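Local coordinates for putative Nitroreductase (Desulfovibrio desulfuricans subsp. desulfuricans str. G20, PDB 3E39), which binds flavin mononucleotide at the interface of a two-subunit assembly and probably acts as an oxidoreductase of the nitroreductase family, at residues E24-E29 and G77-I82; V84-E89 and K96-A101; T131-L136 and L143-A148. All coordinates share one frame; numbering follows the deposited sequence.

In the fold
Strand 80-87 serves two of the contacts, and its neighbour 143-152 in the antiparallel sheet serves the third. Interaction 1 lies at the start of strand 80-87, near the surface, where a valine and the lower part of a lysine meet an irregular segment leading into a helix. Interaction 2, at the far end of the same strand, is buried: one leucine lies on helix 94-114, with polar groups around it that lead to the flavin site shared with the second subunit. Interaction 3 is buried too, and like the others has no hydrogen bond across it; leucines of helix 129-135 meet Phe145 and Leu143. Interactions 2 and 3 are joined directly by Leu86 N to Ser144 O and by His98 to Glu146.

Interaction 1 (E24-E29 and G77-I82); sequences EAVSDE and GAKVII
The backbone carbonyl of Val26 accepts a hydrogen bond from Arg56 NH1 while the valine side chain packs on Lys79 and Val80. The same arginine, at the end of strand 50-56, also forms a salt bridge with the Asp28 carboxylate, so it ties down the chain on both sides of Ser27.

Val26 does the apolar work with both of its branches. Its CG1 stands anti to the backbone N (chi1 177°) and approaches Val80 CG1 at 4.2 Å, methyl to methyl; CG2 takes the place beside the backbone N and meets Lys79 CB at 3.8 Å. The valine thus spreads over two consecutive residues, which an ordinary strand would turn to opposite faces. Here Lys79 and Val80 form a classic beta bulge opposite Ala151, and both point their CB toward residues 24-29, where Val26 meets them. No hydrogen bond crosses between the segments; they meet by van der Waals contact.

The lysine chain bends at its second torsion (chi2 -47°) and then runs out almost straight, carrying the ammonium group away from the other segment. What faces residues 24-29 is therefore its lower, aliphatic part. Lys79 CG passes 3.6 Å from the backbone O of Glu24, while Glu24 CB points away from the other segment. The partners of Lys79 NZ are weak: a 3.4 Å hydrogen bond from NZ to Gly77 O and a long ion pair with Asp23.

Just beyond Val26, Ser27 occupies the N-cap of helix 28-39, its OG bonded to Ala30 N. Helix 28-39 packs on the sheet, where Val31 touches both Val26 and Val80, so the contact sits where this helix begins over strand 80-87, which lies between strands 50-56 and 143-152.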
# COMPACT_ATOMS: atom_id res chain seq x y z
N GLU A 24 16.32 -8.63 20.98
CA GLU A 24 15.49 -7.74 21.79
C GLU A 24 13.99 -7.99 21.53
O GLU A 24 13.57 -8.16 20.38
CB GLU A 24 15.86 -6.28 21.50
CG GLU A 24 15.19 -5.27 22.40
CD GLU A 24 15.65 -3.84 22.16
OE1 GLU A 24 16.71 -3.64 21.50
OE2 GLU A 24 14.97 -2.91 22.67
N ALA A 25 13.21 -8.00 22.62
CA ALA A 25 11.76 -8.25 22.55
C ALA A 25 11.06 -7.12 21.81
O ALA A 25 11.55 -5.98 21.83
CB ALA A 25 11.18 -8.34 23.96
N VAL A 26 9.96 -7.45 21.13
CA VAL A 26 9.10 -6.46 20.49
C VAL A 26 7.88 -6.40 21.37
O VAL A 26 7.15 -7.41 21.51
CB VAL A 26 8.71 -6.86 19.07
CG1 VAL A 26 7.75 -5.84 18.48
CG2 VAL A 26 9.93 -6.99 18.17
N SER A 27 7.63 -5.25 21.97
CA SER A 27 6.52 -5.10 22.89
C SER A 27 5.14 -5.27 22.29
O SER A 27 4.94 -5.07 21.08
CB SER A 27 6.56 -3.73 23.57
OG SER A 27 6.31 -2.68 22.66
N ASP A 28 4.21 -5.63 23.16
CA ASP A 28 2.81 -5.74 22.80
C ASP A 28 2.35 -4.40 22.26
O ASP A 28 1.54 -4.39 21.32
CB ASP A 28 1.92 -6.11 23.99
CG ASP A 28 1.90 -7.60 24.27
OD1 ASP A 28 2.46 -8.38 23.48
OD2 ASP A 28 1.24 -7.97 25.27
N GLU A 29 2.82 -3.30 22.85
CA GLU A 29 2.41 -1.96 22.41
C GLU A 29 2.89 -1.68 21.00
O GLU A 29 2.10 -1.14 20.18
CB GLU A 29 2.87 -0.87 23.39
CG GLU A 29 2.40 0.56 23.03
CD GLU A 29 0.87 0.72 22.91
OE1 GLU A 29 0.09 -0.18 23.28
OE2 GLU A 29 0.44 1.79 22.44
N GLY A 77 14.16 -16.23 12.68
CA GLY A 77 14.92 -15.14 13.30
C GLY A 77 14.07 -13.98 13.80
O GLY A 77 14.48 -13.23 14.69
N ALA A 78 12.87 -13.84 13.23
CA ALA A 78 11.96 -12.75 13.59
C ALA A 78 11.46 -12.90 15.01
O ALA A 78 11.43 -14.00 15.55
CB ALA A 78 10.77 -12.74 12.63
N LYS A 79 11.11 -11.79 15.64
CA LYS A 79 10.53 -11.83 16.99
C LYS A 79 9.02 -11.85 16.94
O LYS A 79 8.37 -12.40 17.84
CB LYS A 79 11.02 -10.66 17.86
CG LYS A 79 12.54 -10.60 17.99
CD LYS A 79 13.17 -11.96 18.32
CE LYS A 79 14.62 -11.98 17.95
NZ LYS A 79 15.23 -13.34 18.02
N VAL A 80 8.46 -11.25 15.88
CA VAL A 80 7.02 -11.32 15.67
C VAL A 80 6.76 -11.40 14.16
O VAL A 80 7.48 -10.82 13.35
CB VAL A 80 6.28 -10.11 16.31
CG1 VAL A 80 6.70 -8.80 15.67
CG2 VAL A 80 4.72 -10.31 16.23
N ILE A 81 5.74 -12.18 13.81
CA ILE A 81 5.25 -12.31 12.44
C ILE A 81 3.75 -11.94 12.46
O ILE A 81 3.00 -12.41 13.33
CB ILE A 81 5.46 -13.74 11.91
CG1 ILE A 81 6.98 -14.01 11.78
CG2 ILE A 81 4.81 -13.91 10.53
CD1 ILE A 81 7.35 -15.43 11.52
N ILE A 82 3.34 -11.06 11.55
CA ILE A 82 1.94 -10.71 11.41
C ILE A 82 1.46 -11.30 10.07
O ILE A 82 1.96 -10.95 8.99
CB ILE A 82 1.67 -9.16 11.47
CG1 ILE A 82 2.06 -8.59 12.85
CG2 ILE A 82 0.16 -8.84 11.19
CD1 ILE A 82 2.05 -7.05 12.89

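Interaction 2 (V84-E89 and K96-A101); sequences VFLDRE and KDHQAA. With ACT (acetate ion), chain C.
Leu86 meets the backbone carbonyl of Asp97 with its two methyls, CD1 and CD2, which fork around the oxygen, each 3.6 Å from Asp97 O. The hydrogen bond to Asp97 O is the helical one from Ala101 N (2.9 Å); the methyls make only van der Waals contact with it. Leu86 CD1 also reaches Asp97 CB at 3.8 Å and comes obliquely to the imidazole of His98, 3.9 Å from ND1. CD2 turns the other way, along the helix, and closes on Ala101 CB at 4.3 Å. Chi1 of -67° sets CG beside the backbone N, and chi2 of 167° then turns the two methyls onto the helix. Strand 84-87 and helix 96-101 run roughly antiparallel, at 148°, with 9.1 Å between their axes, and Leu86 spans the gap.

A second shell fixes the groups around the leucine. His98 ND1 is hydrogen-bonded to Glu146 OE1 on strand 143-152, which holds the ring where CD1 meets it. Asp97 turns its carboxylate off the interface, and OD2 takes the backbone N-H groups of both Tyr92 and Asn93. On the strand side, Asp87 OD1 accepts from Glu89 N (2.8 Å) in an Asx turn as the chain leaves the sheet, and salt bridges to Arg51 and Arg142 steady the same carboxylate.

Lys96, the residue just before Asp97, extends away from the strand to the flavin site. Its NZ donates to acetate O at 3.0 Å and more weakly to OXT, and also to Gly123 O and Asn127 OD1 of the second subunit. The acetate, probably from the crystallisation liquor, is bonded to Tyr92 OH as well. Lys96 and Tyr92 line the FMN pocket, and this site built from both subunits is characteristic of dimeric nitroreductases.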
# COMPACT_ATOMS: atom_id res chain seq x y z
N VAL A 84 -1.30 -11.58 7.26
CA VAL A 84 -2.34 -10.75 6.70
C VAL A 84 -3.22 -11.56 5.74
O VAL A 84 -2.71 -12.26 4.86
CB VAL A 84 -1.71 -9.57 5.94
CG1 VAL A 84 -2.78 -8.56 5.48
CG2 VAL A 84 -0.63 -8.91 6.83
N PHE A 85 -4.53 -11.41 5.89
CA PHE A 85 -5.49 -12.12 5.07
C PHE A 85 -6.60 -11.18 4.61
O PHE A 85 -6.79 -10.07 5.12
CB PHE A 85 -6.22 -13.22 5.87
CG PHE A 85 -5.32 -14.16 6.60
CD1 PHE A 85 -4.82 -13.81 7.84
CD2 PHE A 85 -4.99 -15.40 6.06
CE1 PHE A 85 -3.97 -14.65 8.52
CE2 PHE A 85 -4.14 -16.24 6.74
CZ PHE A 85 -3.63 -15.88 7.96
N LEU A 86 -7.31 -11.61 3.57
CA LEU A 86 -8.57 -10.99 3.22
C LEU A 86 -9.65 -11.99 3.62
O LEU A 86 -9.54 -13.21 3.41
CB LEU A 86 -8.72 -10.69 1.74
CG LEU A 86 -7.81 -9.63 1.15
CD1 LEU A 86 -7.83 -9.64 -0.34
CD2 LEU A 86 -8.23 -8.26 1.69
N ASP A 87 -10.70 -11.45 4.24
CA ASP A 87 -11.90 -12.22 4.56
C ASP A 87 -12.68 -12.32 3.26
O ASP A 87 -13.16 -11.32 2.71
CB ASP A 87 -12.69 -11.51 5.64
CG ASP A 87 -13.99 -12.23 6.00
OD1 ASP A 87 -14.55 -12.96 5.19
OD2 ASP A 87 -14.48 -12.00 7.11
N ARG A 88 -12.83 -13.52 2.74
CA ARG A 88 -13.54 -13.73 1.47
C ARG A 88 -14.98 -13.24 1.47
O ARG A 88 -15.48 -12.85 0.42
CB ARG A 88 -13.47 -15.19 1.03
CG ARG A 88 -12.04 -15.64 0.72
CD ARG A 88 -11.96 -17.07 0.19
NE ARG A 88 -10.57 -17.51 0.02
CZ ARG A 88 -9.81 -17.26 -1.05
NH1 ARG A 88 -10.27 -16.54 -2.06
NH2 ARG A 88 -8.57 -17.69 -1.07
N GLU A 89 -15.63 -13.24 2.64
CA GLU A 89 -17.00 -12.73 2.72
C GLU A 89 -17.10 -11.22 2.59
O GLU A 89 -18.09 -10.71 2.09
CB GLU A 89 -17.67 -13.18 4.03
CG GLU A 89 -17.98 -14.66 4.03
CD GLU A 89 -18.88 -15.02 2.85
OE1 GLU A 89 -19.93 -14.35 2.70
OE2 GLU A 89 -18.51 -15.93 2.06
N LYS A 96 -8.94 -5.01 -6.39
CA LYS A 96 -8.99 -3.86 -5.46
C LYS A 96 -8.76 -4.24 -3.99
O LYS A 96 -8.20 -3.46 -3.23
CB LYS A 96 -10.28 -3.06 -5.66
CG LYS A 96 -10.34 -2.42 -7.05
CD LYS A 96 -11.61 -1.63 -7.23
CE LYS A 96 -12.18 -1.82 -8.57
NZ LYS A 96 -13.39 -1.01 -8.78
N ASP A 97 -9.20 -5.42 -3.60
CA ASP A 97 -9.02 -5.89 -2.22
C ASP A 97 -7.57 -6.38 -2.02
O ASP A 97 -6.99 -6.19 -0.93
CB ASP A 97 -10.08 -6.94 -1.87
CG ASP A 97 -11.45 -6.34 -1.64
OD1 ASP A 97 -11.56 -5.22 -1.09
OD2 ASP A 97 -12.44 -7.00 -2.01
N HIS A 98 -6.97 -6.95 -3.07
CA HIS A 98 -5.52 -7.25 -3.00
C HIS A 98 -4.75 -5.91 -2.85
O HIS A 98 -3.79 -5.83 -2.05
CB HIS A 98 -5.01 -8.04 -4.20
CG HIS A 98 -5.49 -9.45 -4.23
ND1 HIS A 98 -5.30 -10.33 -3.18
CD2 HIS A 98 -6.12 -10.15 -5.20
CE1 HIS A 98 -5.85 -11.50 -3.49
NE2 HIS A 98 -6.36 -11.41 -4.71
N GLN A 99 -5.16 -4.88 -3.59
CA GLN A 99 -4.51 -3.57 -3.49
C GLN A 99 -4.67 -3.03 -2.07
O GLN A 99 -3.71 -2.52 -1.46
CB GLN A 99 -5.12 -2.56 -4.48
CG GLN A 99 -4.85 -2.85 -5.94
CD GLN A 99 -5.67 -1.95 -6.85
OE1 GLN A 99 -6.66 -1.37 -6.43
NE2 GLN A 99 -5.29 -1.88 -8.15
N ALA A 100 -5.85 -3.21 -1.50
CA ALA A 100 -6.08 -2.75 -0.12
C ALA A 100 -5.18 -3.50 0.87
O ALA A 100 -4.68 -2.88 1.81
CB ALA A 100 -7.50 -2.93 0.27
N ALA A 101 -4.98 -4.81 0.64
CA ALA A 101 -4.10 -5.62 1.49
C ALA A 101 -2.69 -5.06 1.38
O ALA A 101 -1.99 -4.95 2.38
CB ALA A 101 -4.15 -7.09 1.12
C ACT C . -15.14 1.01 -6.39
O ACT C . -13.95 0.66 -6.38
OXT ACT C . -15.81 0.64 -7.37
CH3 ACT C . -15.73 1.86 -5.29

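Interaction 3 (T131-L136 and L143-A148); sequences TLLPAL and LSFEAA
Leu132 and Leu133 of a short helix press on Phe145, in a helix-on-sheet layer of the alpha/beta nitroreductase fold. The axis of helix 131-135 passes strand 143-148 at 110°, 10.1 Å away, and consecutive leucines bridge the space between them.

Leu133 makes the larger contact. It fills the hollow between Leu143 and Phe145, two residues that face the helix from the same side of the strand. Its CD1 rests 3.7 Å from Phe145 CB and reaches the base of the phenyl group, with ring atom CD2 at 3.8 Å. The other methyl, Leu133 CD2, leans the opposite way and lies 4.3 Å from Leu143 CB. Leu132 meets the same ring farther out: its CD2 lies 3.7 Å from Phe145 CE2. The phenyl lies across the two leucine methyls, Leu133 CD1 near its base and Leu132 CD2 near CE2, each meeting it obliquely, with chi1 of -179° swinging the ring away from the backbone N. Its own neighbour in the sheet is Phe85, which Leu133 touches too, while residues of helix 61-66 close over Leu132.

Glu146 and Ala147, opposite Val84, form a classic beta bulge immediately after Phe145. Ser144 points its CB away from the helix, and on that side its OG donates a 2.6 Å hydrogen bond to Glu146 OE2, arriving nearly in line with the carboxylate C-O bond.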
# COMPACT_ATOMS: atom_id res chain seq x y z
N THR A 131 -1.90 -25.61 1.82
CA THR A 131 -1.40 -26.54 2.82
C THR A 131 -1.12 -25.82 4.13
O THR A 131 -1.44 -26.32 5.20
CB THR A 131 -0.16 -27.29 2.30
OG1 THR A 131 0.87 -26.37 1.92
CG2 THR A 131 -0.53 -28.14 1.08
N LEU A 132 -0.55 -24.62 4.05
CA LEU A 132 -0.25 -23.88 5.27
C LEU A 132 -1.48 -23.48 6.11
O LEU A 132 -1.46 -23.64 7.33
CB LEU A 132 0.62 -22.65 4.94
CG LEU A 132 0.99 -21.68 6.07
CD1 LEU A 132 1.76 -22.37 7.21
CD2 LEU A 132 1.79 -20.53 5.46
N LEU A 133 -2.54 -22.96 5.50
CA LEU A 133 -3.69 -22.50 6.27
C LEU A 133 -4.33 -23.60 7.11
O LEU A 133 -4.52 -23.42 8.32
CB LEU A 133 -4.69 -21.74 5.39
CG LEU A 133 -4.48 -20.21 5.38
CD1 LEU A 133 -3.05 -19.81 4.92
CD2 LEU A 133 -5.56 -19.48 4.54
N PRO A 134 -4.67 -24.74 6.48
CA PRO A 134 -5.22 -25.84 7.29
C PRO A 134 -4.27 -26.26 8.45
O PRO A 134 -4.76 -26.59 9.55
CB PRO A 134 -5.38 -26.97 6.27
CG PRO A 134 -5.56 -26.29 4.98
CD PRO A 134 -4.67 -25.07 5.05
N ALA A 135 -2.94 -26.18 8.23
CA ALA A 135 -1.96 -26.52 9.27
C ALA A 135 -2.02 -25.55 10.46
O ALA A 135 -1.61 -25.90 11.58
CB ALA A 135 -0.53 -26.58 8.70
N LEU A 136 -2.53 -24.33 10.22
CA LEU A 136 -2.68 -23.30 11.23
C LEU A 136 -4.12 -23.23 11.74
O LEU A 136 -4.51 -22.27 12.41
CB LEU A 136 -2.28 -21.93 10.63
CG LEU A 136 -0.81 -21.72 10.23
CD1 LEU A 136 -0.67 -20.38 9.45
CD2 LEU A 136 0.07 -21.79 11.49
N LEU A 143 -10.65 -17.47 4.08
CA LEU A 143 -9.58 -16.49 4.05
C LEU A 143 -8.64 -16.63 2.87
O LEU A 143 -8.33 -17.76 2.47
CB LEU A 143 -8.77 -16.68 5.35
CG LEU A 143 -9.49 -16.48 6.71
CD1 LEU A 143 -8.62 -17.08 7.84
CD2 LEU A 143 -9.84 -15.02 6.94
N SER A 144 -8.23 -15.50 2.29
CA SER A 144 -7.21 -15.43 1.26
C SER A 144 -5.95 -14.93 1.97
O SER A 144 -5.98 -13.88 2.60
CB SER A 144 -7.60 -14.45 0.15
OG SER A 144 -6.49 -14.18 -0.66
N PHE A 145 -4.87 -15.71 1.90
CA PHE A 145 -3.63 -15.41 2.56
C PHE A 145 -2.88 -14.42 1.68
O PHE A 145 -2.50 -14.77 0.56
CB PHE A 145 -2.86 -16.72 2.81
CG PHE A 145 -1.54 -16.56 3.51
CD1 PHE A 145 -1.31 -15.57 4.47
CD2 PHE A 145 -0.51 -17.48 3.27
CE1 PHE A 145 -0.08 -15.46 5.11
CE2 PHE A 145 0.71 -17.38 3.93
CZ PHE A 145 0.92 -16.37 4.86
N GLU A 146 -2.68 -13.21 2.19
CA GLU A 146 -2.06 -12.13 1.41
C GLU A 146 -0.56 -11.90 1.60
O GLU A 146 0.15 -11.62 0.63
CB GLU A 146 -2.78 -10.82 1.70
CG GLU A 146 -4.24 -10.86 1.40
CD GLU A 146 -4.50 -10.95 -0.09
OE1 GLU A 146 -4.12 -10.01 -0.83
OE2 GLU A 146 -5.07 -11.97 -0.50
N ALA A 147 -0.08 -11.99 2.84
CA ALA A 147 1.33 -11.70 3.15
C ALA A 147 1.65 -12.06 4.57
O ALA A 147 0.74 -12.19 5.38
CB ALA A 147 1.56 -10.18 2.99
N ALA A 148 2.94 -12.21 4.88
CA ALA A 148 3.41 -12.32 6.26
C ALA A 148 4.42 -11.20 6.44
O ALA A 148 5.22 -10.99 5.57
CB ALA A 148 4.08 -13.67 6.53